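Local coordinates for rhizobiales Sp. Pch2 (Marine metagenome, PDB 6PB3), which is a TRIP13/Pch2-like AAA+ ATPase that probably remodels HORMA domain proteins to regulate bacterial cGAS-like enzymes in defence against bacteriophages, at residues E89-I94 with A198-T203; S40-V45 with P75-A80; A254-A259 with A296-M301; V30-H35 with F266-L271; E123-I128 with V180-R185. All coordinates share one frame; numbering follows the deposited sequence.

Contact 1 (E89-I94 with A198-T203); sequences ELAETI and AVIMCT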
# COMPACT_ATOMS: atom_id res chain seq x y z
N GLU A 89 27.96 -15.67 1.14
CA GLU A 89 29.39 -15.96 1.14
C GLU A 89 29.83 -16.45 2.51
O GLU A 89 30.67 -17.35 2.62
CB GLU A 89 30.16 -14.71 0.73
CG GLU A 89 31.67 -14.87 0.75
CD GLU A 89 32.22 -15.48 -0.52
OE1 GLU A 89 31.43 -16.05 -1.30
OE2 GLU A 89 33.45 -15.38 -0.73
N LEU A 90 29.24 -15.90 3.58
CA LEU A 90 29.54 -16.42 4.91
C LEU A 90 29.04 -17.85 5.08
O LEU A 90 29.77 -18.72 5.56
CB LEU A 90 28.93 -15.50 5.97
CG LEU A 90 29.15 -15.93 7.42
CD1 LEU A 90 30.66 -15.90 7.75
CD2 LEU A 90 28.39 -15.03 8.36
N ALA A 91 27.80 -18.12 4.66
CA ALA A 91 27.26 -19.46 4.84
C ALA A 91 28.02 -20.50 4.04
O ALA A 91 28.12 -21.65 4.46
CB ALA A 91 25.77 -19.47 4.46
N GLU A 92 28.55 -20.12 2.87
CA GLU A 92 29.26 -21.06 2.02
C GLU A 92 30.68 -21.32 2.48
O GLU A 92 31.31 -22.26 1.97
CB GLU A 92 29.32 -20.55 0.58
CG GLU A 92 27.98 -20.55 -0.15
CD GLU A 92 28.13 -20.02 -1.56
OE1 GLU A 92 29.19 -19.43 -1.86
OE2 GLU A 92 27.20 -20.20 -2.38
N THR A 93 31.22 -20.52 3.39
CA THR A 93 32.60 -20.71 3.81
C THR A 93 32.77 -20.99 5.30
O THR A 93 33.84 -21.48 5.69
CB THR A 93 33.44 -19.48 3.44
OG1 THR A 93 32.87 -18.30 4.03
CG2 THR A 93 33.47 -19.32 1.93
N ILE A 94 31.76 -20.71 6.12
CA ILE A 94 31.88 -20.79 7.57
C ILE A 94 32.22 -22.19 8.05
O ILE A 94 32.74 -22.36 9.16
CB ILE A 94 30.57 -20.29 8.22
CG1 ILE A 94 30.77 -19.95 9.70
CG2 ILE A 94 29.43 -21.31 8.04
CD1 ILE A 94 31.91 -18.96 9.92
N ALA A 198 23.20 -29.95 10.55
CA ALA A 198 22.57 -28.65 10.77
C ALA A 198 22.15 -28.04 9.44
O ALA A 198 22.66 -28.40 8.37
CB ALA A 198 23.52 -27.68 11.49
N VAL A 199 21.24 -27.07 9.52
CA VAL A 199 20.71 -26.38 8.35
C VAL A 199 20.99 -24.89 8.50
O VAL A 199 20.71 -24.31 9.55
CB VAL A 199 19.20 -26.62 8.15
CG1 VAL A 199 18.74 -26.03 6.80
CG2 VAL A 199 18.85 -28.09 8.26
N ILE A 200 21.51 -24.28 7.45
CA ILE A 200 21.66 -22.84 7.36
C ILE A 200 20.70 -22.35 6.30
O ILE A 200 20.71 -22.85 5.16
CB ILE A 200 23.10 -22.41 7.01
CG1 ILE A 200 24.08 -22.92 8.06
CG2 ILE A 200 23.16 -20.88 6.82
CD1 ILE A 200 25.55 -22.75 7.68
N MSE A 201 19.91 -21.36 6.63
CA MSE A 201 19.16 -20.76 5.55
C MSE A 201 19.25 -19.26 5.57
O MSE A 201 19.24 -18.62 6.62
CB MSE A 201 17.72 -21.25 5.60
CG MSE A 201 16.92 -20.79 6.74
SE MSE A 201 15.13 -21.10 6.07
CE MSE A 201 15.26 -19.96 4.54
N CYS A 202 19.34 -18.69 4.38
CA CYS A 202 19.50 -17.25 4.20
C CYS A 202 18.20 -16.68 3.67
O CYS A 202 17.54 -17.29 2.83
CB CYS A 202 20.67 -16.93 3.23
SG CYS A 202 22.25 -17.64 3.76
N THR A 203 17.86 -15.49 4.15
CA THR A 203 16.70 -14.75 3.69
C THR A 203 17.03 -13.27 3.78
O THR A 203 17.81 -12.84 4.63
CB THR A 203 15.46 -15.08 4.53
OG1 THR A 203 14.33 -14.39 3.99
CG2 THR A 203 15.66 -14.65 5.97

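Contact 2 (S40-V45 with P75-A80); sequences SKMLAV and PLIVLA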
# COMPACT_ATOMS: atom_id res chain seq x y z
N SER A 40 29.59 -19.77 13.58
CA SER A 40 30.50 -20.90 13.73
C SER A 40 30.24 -21.64 15.04
O SER A 40 30.23 -22.88 15.08
CB SER A 40 31.97 -20.42 13.65
OG SER A 40 32.82 -21.33 14.30
N LYS A 41 30.06 -20.90 16.13
CA LYS A 41 29.92 -21.57 17.42
C LYS A 41 28.56 -22.27 17.54
O LYS A 41 28.47 -23.35 18.13
CB LYS A 41 30.12 -20.56 18.54
CG LYS A 41 31.57 -20.03 18.67
CD LYS A 41 31.61 -18.82 19.61
CE LYS A 41 33.04 -18.45 20.05
NZ LYS A 41 32.98 -17.33 21.04
N MSE A 42 27.50 -21.67 16.98
CA MSE A 42 26.16 -22.29 17.06
C MSE A 42 26.13 -23.61 16.30
O MSE A 42 25.59 -24.62 16.78
CB MSE A 42 25.08 -21.34 16.50
CG MSE A 42 23.64 -21.84 16.68
SE MSE A 42 23.12 -22.14 18.56
CE MSE A 42 23.28 -23.99 18.68
N LEU A 43 26.72 -23.59 15.10
CA LEU A 43 26.88 -24.81 14.32
C LEU A 43 27.66 -25.87 15.10
O LEU A 43 27.29 -27.05 15.10
CB LEU A 43 27.57 -24.49 12.99
CG LEU A 43 26.78 -23.80 11.86
CD1 LEU A 43 27.72 -23.17 10.83
CD2 LEU A 43 25.81 -24.79 11.17
N ALA A 44 28.74 -25.47 15.78
CA ALA A 44 29.50 -26.45 16.56
C ALA A 44 28.63 -27.07 17.65
O ALA A 44 28.66 -28.28 17.90
CB ALA A 44 30.74 -25.79 17.16
N VAL A 45 27.83 -26.23 18.32
CA VAL A 45 26.93 -26.72 19.36
C VAL A 45 25.89 -27.67 18.78
O VAL A 45 25.58 -28.71 19.38
CB VAL A 45 26.28 -25.52 20.06
CG1 VAL A 45 25.20 -25.97 21.02
CG2 VAL A 45 27.36 -24.70 20.76
N PRO A 75 17.94 -28.01 14.79
CA PRO A 75 19.25 -27.58 14.24
C PRO A 75 19.15 -26.74 12.97
O PRO A 75 19.60 -27.11 11.89
CB PRO A 75 19.96 -28.92 14.00
CG PRO A 75 18.86 -29.88 13.71
CD PRO A 75 17.65 -29.44 14.51
N LEU A 76 18.58 -25.55 13.11
CA LEU A 76 18.39 -24.61 12.01
C LEU A 76 18.93 -23.26 12.44
O LEU A 76 18.63 -22.79 13.54
CB LEU A 76 16.91 -24.50 11.61
CG LEU A 76 16.50 -23.30 10.76
CD1 LEU A 76 17.01 -23.43 9.32
CD2 LEU A 76 14.97 -23.09 10.78
N ILE A 77 19.69 -22.61 11.56
CA ILE A 77 20.19 -21.26 11.79
C ILE A 77 19.76 -20.39 10.62
O ILE A 77 19.96 -20.75 9.45
CB ILE A 77 21.73 -21.24 11.94
CG1 ILE A 77 22.15 -22.14 13.09
CG2 ILE A 77 22.20 -19.80 12.19
CD1 ILE A 77 23.65 -22.42 13.17
N VAL A 78 19.16 -19.25 10.94
CA VAL A 78 18.65 -18.32 9.94
C VAL A 78 19.60 -17.13 9.86
O VAL A 78 19.92 -16.52 10.89
CB VAL A 78 17.22 -17.88 10.28
CG1 VAL A 78 16.76 -16.73 9.36
CG2 VAL A 78 16.27 -19.05 10.11
N LEU A 79 20.05 -16.80 8.65
CA LEU A 79 20.79 -15.57 8.38
C LEU A 79 19.84 -14.63 7.66
O LEU A 79 19.41 -14.94 6.54
CB LEU A 79 22.04 -15.84 7.53
CG LEU A 79 23.03 -16.92 7.96
CD1 LEU A 79 24.31 -16.82 7.09
CD2 LEU A 79 23.36 -16.80 9.43
N ALA A 80 19.53 -13.50 8.28
CA ALA A 80 18.53 -12.57 7.77
C ALA A 80 19.10 -11.16 7.69
O ALA A 80 19.83 -10.74 8.58
CB ALA A 80 17.29 -12.55 8.68

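Contact 3 (A254-A259 with A296-M301); sequences AATGPA and AIAQAM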
# COMPACT_ATOMS: atom_id res chain seq x y z
N ALA A 254 32.43 8.40 10.14
CA ALA A 254 31.34 9.34 10.37
C ALA A 254 30.57 9.62 9.09
O ALA A 254 29.34 9.73 9.11
CB ALA A 254 31.89 10.63 10.98
N ALA A 255 31.27 9.74 7.96
CA ALA A 255 30.60 10.04 6.71
C ALA A 255 29.72 8.90 6.23
O ALA A 255 28.81 9.12 5.43
CB ALA A 255 31.63 10.39 5.63
N THR A 256 29.96 7.68 6.71
CA THR A 256 29.15 6.55 6.27
C THR A 256 28.11 6.14 7.30
O THR A 256 27.38 5.16 7.08
CB THR A 256 30.07 5.38 5.90
OG1 THR A 256 30.91 5.04 7.02
CG2 THR A 256 30.95 5.79 4.73
N GLY A 257 28.01 6.88 8.41
CA GLY A 257 27.03 6.61 9.44
C GLY A 257 25.76 7.41 9.26
O GLY A 257 25.62 8.21 8.33
N PRO A 258 24.80 7.21 10.17
CA PRO A 258 23.50 7.90 10.03
C PRO A 258 23.58 9.41 10.22
O PRO A 258 22.81 10.13 9.56
CB PRO A 258 22.63 7.23 11.10
CG PRO A 258 23.60 6.63 12.07
CD PRO A 258 24.79 6.23 11.27
N ALA A 259 24.45 9.91 11.09
CA ALA A 259 24.62 11.35 11.32
C ALA A 259 23.31 12.06 11.65
O ALA A 259 22.51 11.57 12.46
CB ALA A 259 25.28 12.01 10.11
N ALA A 296 35.46 13.12 0.33
CA ALA A 296 34.51 13.78 -0.56
C ALA A 296 33.62 12.76 -1.25
O ALA A 296 32.41 12.99 -1.42
CB ALA A 296 35.26 14.65 -1.58
N ILE A 297 34.18 11.61 -1.62
CA ILE A 297 33.37 10.57 -2.24
C ILE A 297 32.35 10.02 -1.24
O ILE A 297 31.16 9.90 -1.55
CB ILE A 297 34.27 9.45 -2.80
CG1 ILE A 297 35.07 9.97 -3.99
CG2 ILE A 297 33.42 8.26 -3.18
CD1 ILE A 297 36.20 9.05 -4.44
N ALA A 298 32.80 9.70 -0.02
CA ALA A 298 31.88 9.14 0.97
C ALA A 298 30.73 10.09 1.28
O ALA A 298 29.59 9.66 1.45
CB ALA A 298 32.64 8.79 2.25
N GLN A 299 31.02 11.39 1.34
CA GLN A 299 30.01 12.36 1.76
C GLN A 299 28.99 12.62 0.66
O GLN A 299 27.79 12.75 0.93
CB GLN A 299 30.69 13.66 2.19
CG GLN A 299 31.57 13.54 3.43
CD GLN A 299 32.01 14.90 3.95
OE1 GLN A 299 31.97 15.89 3.22
NE2 GLN A 299 32.42 14.95 5.21
N ALA A 300 29.45 12.69 -0.60
CA ALA A 300 28.53 12.88 -1.71
C ALA A 300 27.69 11.64 -1.98
O ALA A 300 26.65 11.74 -2.64
CB ALA A 300 29.30 13.27 -2.97
N MSE A 301 28.12 10.48 -1.49
CA MSE A 301 27.43 9.26 -1.79
C MSE A 301 26.28 9.05 -0.80
O MSE A 301 26.48 9.11 0.42
CB MSE A 301 28.43 8.10 -1.76
CG MSE A 301 27.84 6.74 -2.03
SE MSE A 301 29.26 5.39 -1.87
CE MSE A 301 30.25 5.86 -3.52

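Contact 4 (V30-H35 with F266-L271); sequences VGLDTH and FTFSDL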
# COMPACT_ATOMS: atom_id res chain seq x y z
N VAL A 30 35.02 -8.72 5.88
CA VAL A 30 35.40 -7.81 6.96
C VAL A 30 34.16 -7.15 7.53
O VAL A 30 33.16 -6.94 6.83
CB VAL A 30 36.41 -6.74 6.52
CG1 VAL A 30 37.19 -6.24 7.73
CG2 VAL A 30 37.32 -7.29 5.47
N GLY A 31 34.24 -6.82 8.81
CA GLY A 31 33.13 -6.28 9.53
C GLY A 31 32.09 -7.29 9.95
O GLY A 31 31.06 -6.89 10.49
N LEU A 32 32.32 -8.58 9.71
CA LEU A 32 31.39 -9.64 10.08
C LEU A 32 31.93 -10.54 11.20
O LEU A 32 31.46 -11.67 11.35
CB LEU A 32 31.03 -10.48 8.86
CG LEU A 32 30.38 -9.66 7.74
CD1 LEU A 32 30.25 -10.48 6.48
CD2 LEU A 32 29.01 -9.09 8.18
N ASP A 33 32.91 -10.06 11.97
CA ASP A 33 33.58 -10.93 12.93
C ASP A 33 32.60 -11.53 13.92
O ASP A 33 32.65 -12.74 14.22
CB ASP A 33 34.68 -10.16 13.67
CG ASP A 33 35.90 -9.88 12.80
OD1 ASP A 33 36.18 -10.68 11.87
OD2 ASP A 33 36.59 -8.86 13.04
N THR A 34 31.67 -10.72 14.42
CA THR A 34 30.66 -11.21 15.34
C THR A 34 29.75 -12.23 14.67
O THR A 34 29.41 -13.26 15.26
CB THR A 34 29.86 -10.03 15.89
OG1 THR A 34 29.06 -9.48 14.83
CG2 THR A 34 30.81 -8.95 16.38
N HIS A 35 29.32 -11.96 13.43
CA HIS A 35 28.44 -12.90 12.74
C HIS A 35 29.14 -14.23 12.49
O HIS A 35 28.51 -15.30 12.58
CB HIS A 35 27.94 -12.29 11.42
CG HIS A 35 27.37 -10.92 11.56
ND1 HIS A 35 28.15 -9.82 11.83
CD2 HIS A 35 26.09 -10.47 11.49
CE1 HIS A 35 27.38 -8.74 11.91
NE2 HIS A 35 26.13 -9.11 11.70
N PHE A 266 25.24 3.75 5.94
CA PHE A 266 25.53 2.83 4.85
C PHE A 266 25.18 1.40 5.23
O PHE A 266 25.34 0.98 6.39
CB PHE A 266 27.01 2.89 4.46
CG PHE A 266 27.39 4.06 3.59
CD1 PHE A 266 26.87 5.31 3.81
CD2 PHE A 266 28.32 3.90 2.57
CE1 PHE A 266 27.25 6.40 3.02
CE2 PHE A 266 28.71 4.96 1.78
CZ PHE A 266 28.16 6.22 2.00
N THR A 267 24.72 0.62 4.25
CA THR A 267 24.68 -0.82 4.40
C THR A 267 26.09 -1.39 4.21
O THR A 267 27.03 -0.67 3.87
CB THR A 267 23.72 -1.45 3.40
OG1 THR A 267 24.21 -1.28 2.07
CG2 THR A 267 22.32 -0.80 3.47
N PHE A 268 26.22 -2.70 4.46
CA PHE A 268 27.45 -3.40 4.14
C PHE A 268 27.72 -3.36 2.64
O PHE A 268 28.86 -3.19 2.21
CB PHE A 268 27.38 -4.86 4.63
CG PHE A 268 27.66 -5.06 6.12
CD1 PHE A 268 28.94 -4.90 6.63
CD2 PHE A 268 26.64 -5.44 6.98
CE1 PHE A 268 29.20 -5.11 7.99
CE2 PHE A 268 26.89 -5.65 8.36
CZ PHE A 268 28.18 -5.48 8.86
N SER A 269 26.67 -3.54 1.85
CA SER A 269 26.77 -3.39 0.40
C SER A 269 27.26 -2.00 -0.00
O SER A 269 28.12 -1.87 -0.88
CB SER A 269 25.41 -3.66 -0.24
OG SER A 269 25.51 -3.55 -1.64
N ASP A 270 26.68 -0.94 0.58
CA ASP A 270 27.16 0.41 0.28
C ASP A 270 28.66 0.55 0.53
O ASP A 270 29.35 1.28 -0.18
CB ASP A 270 26.39 1.44 1.10
CG ASP A 270 24.90 1.51 0.72
OD1 ASP A 270 24.53 1.07 -0.40
OD2 ASP A 270 24.09 2.03 1.54
N LEU A 271 29.20 -0.16 1.53
CA LEU A 271 30.64 -0.06 1.75
C LEU A 271 31.42 -0.87 0.71
O LEU A 271 32.40 -0.38 0.14
CB LEU A 271 31.00 -0.50 3.17
CG LEU A 271 30.49 0.38 4.32
CD1 LEU A 271 30.69 -0.30 5.66
CD2 LEU A 271 31.17 1.75 4.28

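Contact 5 (E123-I128 with V180-R185); sequences EMTQLI and VNAFIR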
# COMPACT_ATOMS: atom_id res chain seq x y z
N GLU A 123 7.35 -29.67 -7.55
CA GLU A 123 8.60 -30.40 -7.64
C GLU A 123 9.54 -29.99 -6.51
O GLU A 123 10.52 -30.67 -6.23
CB GLU A 123 9.27 -30.17 -8.99
N MSE A 124 9.22 -28.87 -5.88
CA MSE A 124 10.01 -28.36 -4.76
C MSE A 124 9.90 -29.27 -3.55
O MSE A 124 10.88 -29.47 -2.83
CB MSE A 124 9.57 -26.95 -4.38
CG MSE A 124 9.89 -25.90 -5.42
SE MSE A 124 11.79 -25.87 -5.84
CE MSE A 124 12.51 -25.51 -4.05
N THR A 125 8.70 -29.80 -3.32
CA THR A 125 8.49 -30.69 -2.18
C THR A 125 9.34 -31.95 -2.31
O THR A 125 9.94 -32.40 -1.32
CB THR A 125 7.01 -31.06 -2.06
OG1 THR A 125 6.23 -29.87 -1.89
CG2 THR A 125 6.80 -31.98 -0.87
N GLN A 126 9.43 -32.51 -3.52
CA GLN A 126 10.31 -33.66 -3.74
C GLN A 126 11.77 -33.29 -3.49
O GLN A 126 12.51 -34.05 -2.86
CB GLN A 126 10.13 -34.19 -5.17
CG GLN A 126 8.72 -34.66 -5.52
CD GLN A 126 8.60 -35.14 -6.97
OE1 GLN A 126 9.31 -34.66 -7.86
NE2 GLN A 126 7.71 -36.10 -7.20
N LEU A 127 12.20 -32.12 -3.98
CA LEU A 127 13.59 -31.71 -3.80
C LEU A 127 13.95 -31.58 -2.33
O LEU A 127 15.02 -32.03 -1.91
CB LEU A 127 13.83 -30.39 -4.54
CG LEU A 127 15.21 -29.73 -4.46
CD1 LEU A 127 16.33 -30.69 -4.83
CD2 LEU A 127 15.24 -28.49 -5.35
N ILE A 128 13.07 -30.98 -1.53
CA ILE A 128 13.37 -30.75 -0.13
C ILE A 128 13.45 -32.06 0.63
O ILE A 128 14.39 -32.30 1.40
CB ILE A 128 12.34 -29.79 0.48
CG1 ILE A 128 12.51 -28.39 -0.09
CG2 ILE A 128 12.44 -29.80 1.99
CD1 ILE A 128 11.37 -27.44 0.23
N VAL A 180 6.94 -26.08 2.42
CA VAL A 180 7.22 -25.70 3.80
C VAL A 180 7.08 -26.91 4.71
O VAL A 180 7.89 -27.11 5.63
CB VAL A 180 6.30 -24.55 4.23
CG1 VAL A 180 6.44 -24.28 5.72
CG2 VAL A 180 6.62 -23.29 3.45
N ASN A 181 6.09 -27.76 4.45
CA ASN A 181 5.88 -28.91 5.32
C ASN A 181 7.01 -29.92 5.19
O ASN A 181 7.47 -30.48 6.19
CB ASN A 181 4.54 -29.56 5.02
CG ASN A 181 3.61 -29.52 6.21
OD1 ASN A 181 3.01 -28.48 6.49
ND2 ASN A 181 3.51 -30.63 6.93
N ALA A 182 7.48 -30.16 3.96
CA ALA A 182 8.63 -31.03 3.76
C ALA A 182 9.86 -30.51 4.50
O ALA A 182 10.65 -31.30 5.04
CB ALA A 182 8.93 -31.17 2.27
N PHE A 183 10.03 -29.19 4.54
CA PHE A 183 11.18 -28.59 5.20
C PHE A 183 11.07 -28.74 6.71
O PHE A 183 12.05 -29.10 7.38
CB PHE A 183 11.27 -27.13 4.80
CG PHE A 183 12.52 -26.45 5.24
CD1 PHE A 183 13.74 -26.80 4.69
CD2 PHE A 183 12.48 -25.46 6.20
CE1 PHE A 183 14.90 -26.16 5.09
CE2 PHE A 183 13.63 -24.82 6.61
CZ PHE A 183 14.85 -25.18 6.06
N ILE A 184 9.88 -28.46 7.25
CA ILE A 184 9.63 -28.61 8.68
C ILE A 184 9.87 -30.04 9.13
O ILE A 184 10.54 -30.30 10.14
CB ILE A 184 8.19 -28.17 9.00
CG1 ILE A 184 8.04 -26.66 8.92
CG2 ILE A 184 7.73 -28.72 10.33
CD1 ILE A 184 6.60 -26.29 8.67
N ARG A 185 9.27 -30.99 8.42
CA ARG A 185 9.49 -32.40 8.73
C ARG A 185 10.97 -32.75 8.69
O ARG A 185 11.46 -33.52 9.52
CB ARG A 185 8.69 -33.27 7.77
CG ARG A 185 7.18 -33.12 7.94
CD ARG A 185 6.40 -33.86 6.86
NE ARG A 185 4.97 -33.61 6.99
CZ ARG A 185 4.04 -34.21 6.25
NH1 ARG A 185 4.38 -35.10 5.33
NH2 ARG A 185 2.75 -33.91 6.44

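Contact 1 (E89-I94 with A198-T203)
A91 has the largest share of this contact: its single methyl faces strand 197-203, opposite the gap between two side chains that project from the same side of the strand. CB lies 3.8 Å from CG2 of I200 and 4.0 Å from SG of C202 beside it. I200 and C202 are two residues apart, so the intervening M201 points to the other face of the sheet and only these two reach the helix. I200 works with both of its branches. With chi1 at -59°, CG1 turns away from the residue's own carbonyl carbon and CG2 from its backbone N; CG2 then meets A91, while the longer branch carries CD1 along to CG2 of I94, 4.2 Å away. I94 touches with that short branch alone, its CG1 arm leading elsewhere. The closeness rests on a residue with little bulk: at A91 the helix backbone comes within 7.0 Å of the strand, CA to CA of I200. The T93 hydroxyl is satisfied inside the helix, donating to E89 O at 2.8 Å; E89 reaches outward to R25. The helix follows a Walker A-like loop, and the side chain of C202 touches that loop, which is consistent with the core of a P-loop NTPase. Around the contact, L156 of strand 151-157 also packs on A91 and I154 on I200, L26 of helix 20-28 covers I94, and L39 and L43 of helix 33-47 close in beside it.

Contact 2 (S40-V45 with P75-A80)
I77 points its side chain from strand 76-81 straight at helix 33-47, where M42 and L43 receive it. From CB the longer branch leaves with CG1 alongside the backbone N (chi1 -58°), and a nearly straight chi2 of 168° stretches it toward the helix. CG1 is the first atom to touch, 3.9 Å from CG of M42. At the tip, CD1 enters the angle between the two neighbouring helix residues: it lies 3.6 Å from CG of M42 and 3.8 Å from its CB, and on the L43 side it is 3.7 Å from CG and 3.8 Å from CD2. One methyl thus does most of the joining. This is a helix covering one face of the central AAA+ sheet, whose core strands run parallel, and strand 76-81 is the one that runs into the Walker A-like loop. M42, a selenomethionine bent at chi2 (60°) and chi3, carries its selenium off the I77 tip. L43 also spreads onto A198 and I200 of strand 197-203, next to strand 76-81 in the sheet. The helix also meets the second subunit: M42 packs on its L281, and K41 NZ is hydrogen-bonded to the carbonyl oxygens of that subunit's L281 and Y284.

Contact 3 (A254-A259 with A296-M301)
A255 and A298 meet methyl to methyl, in an apolar contact between the last turns of two helices, 246-255 and 291-300. Both belong to the run of helices that follows the sheet-bearing part of the chain, an arrangement consistent with the small helical lid of an AAA+ ATPase. Because the residues are small the backbones come close, 5.5 Å between the CA atoms of A255 and Q299. CB of A255 lies 3.9 Å from CB of A298 and 3.8 Å from CG of Q299, so one methyl rests against two successive residues of the facing turn. Q299 touches only through that first methylene. Its chain runs on extended past CG and takes the amide along the outside, where the residue is exposed. On the inner side, T256 brings CG2 to within 4.2 Å of CB of A298, while its hydroxyl is hydrogen-bonded back to the carbonyl oxygens of L252 and V253 in its own helix end. Deeper still, F266 and L275 pack on T256 and also on M301, the first residue to leave the helix; R38 of the third subunit touches I297 and M301. The contact itself is made of carbon atoms, with the polar groups of T256 and Q299 engaged or directed away from it. Across the interface itself small carbon groups fit without directional bonds; beside it, the T256 backbone is held by its bond to F266.

Contact 4 (V30-H35 with F266-L271)
The F268 ring presses on G31 and L32, and this is the dense half of the contact. L32 CD2 stands over one face of the ring, 4.0 Å from its centroid and 21° off the normal, a CH-pi contact displaced toward CZ. The G31 carbonyl oxygen approaches obliquely, 3.6 Å from both CE1 and CZ. G31 has a positive phi, and with no side chain between them the ring can lie close to its backbone. The same L32 methyl also lies above the H35 imidazole, toward its rim, so CD2 serves two rings at once; chi1 of -60° sets CG beside the L32 backbone N and sends the branch there. G31 and L32 lead into helix 33-47, and their placement is consistent with the segment that borders the nucleotide pocket in related AAA+ ATPases. L32 lies near the Walker A-like loop, and F268 comes from the helical region that probably forms the lid. Its helix begins with a capping box: T267 OG1 accepts from D270 N at 2.9 Å, and T267 N donates to D270 OD2 at 3.1 Å, arriving 47° out of the carboxylate plane. The other carboxylate oxygen, OD1, forms a salt bridge with R274. Away from the ring the packing thins. H35 is still buried, against F223 rather than F268, but D33 and T34, at the start of helix 33-47, are exposed to solvent.

Contact 5 (E123-I128 with V180-R185)
T125 is the first residue of helix 124-141 to touch helix 179-192, setting its methyl against A182. At a chi1 of -59° the hydroxyl takes the place beside the backbone N and CG2 the one opposite it, which leaves CG2 3.9 Å from A182 CB. The backbones are nearest here, 6.0 Å between the CA atoms of T125 and A182. Q126 points to the far side of the helix and L127 also lies off the interface. One turn on from T125, I128 comes back to the contact and carries most of this helix's share. Its CG2 reaches past the A182 methyl, 3.8 Å away, and settles on the neighbouring backbone, 3.6 Å from F183 N. The same methyl lies 4.0 Å from F183 CB and stands at the edge of the F183 ring, near its plane. A182 is thus flanked by T125 and I128, while F183 continues inward to V199 and M201 of strand 197-203 and meets the ring of F132 with planes at about 60°. The two short helical segments run side by side in the same direction, 11° apart with axes 8.5 Å from each other. Such near-parallel neighbours are what successive beta-alpha-beta crossovers produce: one helix links strands 105-111 and 151-157, the next links 151-157 and 197-203, giving the layered alpha/beta architecture of the P-loop NTPases.

Contacts 1 and 2 form the buried centre: strands 197-203 and 76-81 are sheet neighbours, and each receives a helix against small or aliphatic side chains, centred on I200 or I77. Contact 5 lies on the outer layer of the same core, partly buried, and F183 ties it to contact 1 through V199 and M201. Contact 4 lies at the start of helix 33-47, which contact 2 uses farther along, and sets an aromatic ring on a glycine backbone and a leucine methyl, where the sheet-bearing part joins the C-terminal helices. Contact 3 is farthest from contact 5, about 45 Å between centres, and relies on alanines at a more open site; F266 connects it to contact 4.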